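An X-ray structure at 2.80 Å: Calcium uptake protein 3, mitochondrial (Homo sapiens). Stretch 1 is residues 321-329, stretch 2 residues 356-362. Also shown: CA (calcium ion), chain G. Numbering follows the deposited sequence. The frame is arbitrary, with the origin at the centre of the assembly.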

# COMPACT_ATOMS: atom_id res chain seq x y z
N ARG B 321 1.53 3.96 -20.20
CA ARG B 321 2.46 4.98 -20.65
C ARG B 321 3.60 5.05 -19.65
O ARG B 321 3.49 4.59 -18.50
CB ARG B 321 1.77 6.35 -20.79
N SER B 322 4.73 5.59 -20.11
CA SER B 322 5.95 5.69 -19.33
C SER B 322 6.18 7.13 -18.94
O SER B 322 5.96 8.05 -19.73
CB SER B 322 7.17 5.18 -20.11
OG SER B 322 7.09 3.79 -20.31
N ILE B 323 6.67 7.32 -17.76
CA ILE B 323 6.96 8.63 -17.21
C ILE B 323 8.37 9.06 -17.63
O ILE B 323 9.26 8.23 -17.83
CB ILE B 323 6.78 8.56 -15.68
CG1 ILE B 323 6.97 9.91 -15.02
CG2 ILE B 323 7.73 7.55 -15.09
CD1 ILE B 323 5.77 10.81 -15.11
N GLY B 324 8.58 10.38 -17.77
CA GLY B 324 9.92 10.92 -17.94
C GLY B 324 10.55 11.33 -16.60
O GLY B 324 9.91 11.33 -15.56
N GLN B 325 11.83 11.73 -16.66
CA GLN B 325 12.49 11.97 -15.38
C GLN B 325 11.96 13.23 -14.70
O GLN B 325 11.90 13.28 -13.47
CB GLN B 325 14.01 12.09 -15.49
CG GLN B 325 14.70 10.98 -16.25
CD GLN B 325 16.22 11.11 -16.32
OE1 GLN B 325 16.86 10.36 -17.06
NE2 GLN B 325 16.82 11.96 -15.47
N ASP B 326 11.49 14.22 -15.47
CA ASP B 326 11.01 15.44 -14.83
C ASP B 326 9.74 15.18 -14.02
O ASP B 326 9.69 15.48 -12.82
CB ASP B 326 10.77 16.51 -15.88
CG ASP B 326 12.04 17.12 -16.41
OD1 ASP B 326 12.76 16.47 -17.20
OD2 ASP B 326 12.31 18.27 -16.03
N GLU B 327 8.71 14.64 -14.66
CA GLU B 327 7.50 14.36 -13.90
C GLU B 327 7.63 13.09 -13.07
O GLU B 327 6.78 12.85 -12.21
CB GLU B 327 6.28 14.31 -14.85
CG GLU B 327 4.92 14.37 -14.10
CD GLU B 327 4.28 15.78 -14.04
OE1 GLU B 327 4.73 16.71 -14.76
OE2 GLU B 327 3.34 15.97 -13.22
N PHE B 328 8.68 12.29 -13.27
CA PHE B 328 8.98 11.28 -12.26
C PHE B 328 9.39 11.95 -10.96
O PHE B 328 8.86 11.63 -9.88
CB PHE B 328 10.07 10.32 -12.74
CG PHE B 328 10.49 9.30 -11.70
CD1 PHE B 328 11.41 9.61 -10.71
CD2 PHE B 328 9.94 8.03 -11.70
CE1 PHE B 328 11.78 8.68 -9.76
CE2 PHE B 328 10.32 7.10 -10.76
CZ PHE B 328 11.24 7.43 -9.79
N LYS B 329 10.32 12.91 -11.04
CA LYS B 329 10.70 13.67 -9.86
C LYS B 329 9.49 14.38 -9.25
O LYS B 329 9.29 14.36 -8.02
CB LYS B 329 11.79 14.69 -10.21
CG LYS B 329 11.82 15.83 -9.20
CD LYS B 329 13.14 16.54 -9.16
CE LYS B 329 13.81 16.56 -10.50
NZ LYS B 329 14.69 17.75 -10.52
N LYS B 356 15.59 1.55 -22.53
CA LYS B 356 16.50 2.63 -22.97
C LYS B 356 15.77 3.72 -23.78
O LYS B 356 16.27 4.17 -24.81
CB LYS B 356 17.66 2.03 -23.80
CG LYS B 356 18.24 0.71 -23.27
CD LYS B 356 19.40 0.89 -22.30
CE LYS B 356 20.04 -0.46 -21.92
NZ LYS B 356 21.53 -0.43 -21.83
N ASP B 357 14.62 4.18 -23.26
CA ASP B 357 13.90 5.32 -23.83
C ASP B 357 14.10 6.60 -23.03
O ASP B 357 13.51 7.63 -23.37
CB ASP B 357 12.40 5.06 -23.85
CG ASP B 357 11.86 4.79 -22.47
OD1 ASP B 357 12.68 4.85 -21.51
OD2 ASP B 357 10.64 4.60 -22.31
N ASP B 358 14.86 6.53 -21.94
CA ASP B 358 14.89 7.56 -20.90
C ASP B 358 13.49 7.81 -20.34
O ASP B 358 13.13 8.94 -20.03
CB ASP B 358 15.52 8.86 -21.41
CG ASP B 358 16.32 9.58 -20.33
OD1 ASP B 358 16.85 8.88 -19.43
OD2 ASP B 358 16.39 10.83 -20.38
N GLN B 359 12.71 6.74 -20.19
CA GLN B 359 11.41 6.79 -19.52
C GLN B 359 11.20 5.49 -18.76
O GLN B 359 11.84 4.48 -19.05
CB GLN B 359 10.25 7.02 -20.52
CG GLN B 359 10.25 8.39 -21.22
CD GLN B 359 8.92 8.73 -21.86
OE1 GLN B 359 8.61 9.90 -22.09
NE2 GLN B 359 8.11 7.70 -22.15
N LEU B 360 10.29 5.50 -17.79
CA LEU B 360 10.06 4.31 -16.97
C LEU B 360 8.61 3.86 -17.07
O LEU B 360 7.70 4.67 -16.86
CB LEU B 360 10.43 4.57 -15.51
CG LEU B 360 11.90 4.23 -15.28
CD1 LEU B 360 12.35 4.80 -13.97
CD2 LEU B 360 12.11 2.73 -15.31
N SER B 361 8.41 2.58 -17.40
CA SER B 361 7.08 1.99 -17.51
C SER B 361 6.67 1.36 -16.18
O SER B 361 7.42 1.38 -15.21
CB SER B 361 7.04 0.96 -18.64
OG SER B 361 7.53 -0.30 -18.21
N TYR B 362 5.43 0.87 -16.11
CA TYR B 362 4.93 0.40 -14.82
C TYR B 362 5.80 -0.74 -14.28
O TYR B 362 6.17 -0.73 -13.10
CB TYR B 362 3.48 -0.07 -14.91
CG TYR B 362 3.04 -0.70 -13.60
CD1 TYR B 362 2.57 0.10 -12.56
CD2 TYR B 362 3.14 -2.08 -13.37
CE1 TYR B 362 2.18 -0.44 -11.34
CE2 TYR B 362 2.76 -2.63 -12.13
CZ TYR B 362 2.28 -1.80 -11.13
OH TYR B 362 1.87 -2.29 -9.90
CA CA G . 12.06 2.98 -20.47

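The two stretches meet in a minimal antiparallel β-bridge, a single pair of residues joined by two backbone hydrogen bonds, with a small apolar cluster on one face and a calcium ion bound in part by the second stretch.

The pairing of Ile323 with Leu360 rests on reciprocal bonds: Ile323 N donates to Leu360 O at 3.0 Å (N-H...O angle 153°), and Leu360 N donates to Ile323 O at 2.9 Å (155°). Both residues thus spend their amide and carbonyl on each other, the signature of a hydrogen-bonded antiparallel pair, and their CA atoms lie 5.3 Å apart. Beside it, Ser322 CA approaches Leu360 O at 3.2 Å, a CA-H...O contact with an angle of 123° at the hydrogen.

Ile323 and Leu360 send their side chains to the same face, where Ile323 CG2 lies 4.0 Å from Leu360 CB. Phe328 extends this buried patch, its CE2 being 4.4 Å from Leu360 CD1, in an oblique approach to the ring. The helix delivers that ring: Gly324 occupies the N-cap position, and Phe328 N bonds to Gly324 O at 2.8 Å, so the first turn begins directly after the bridge.

The polar neighbours add proximity rather than clear bonds. Ser322 O and Gln359 NE2 are 3.3 Å apart, but the angle is too poor for a hydrogen bond. Ser322 OG packs 3.3 Å from Ser361 CB.

Next to the bridge, the second stretch contributes three ligand atoms to a calcium ion. The calcium ion lies 2.2 Å from Asp357 OD1, 2.8 Å from Asp357 OD2 and 2.1 Å from Gln359 O, and its further ligands come from elsewhere in the structure. Gln359 N also donates to Asp357 OD1 at a very short 2.3 Å. Together the two stretches bury 408 Å², summed over both sides.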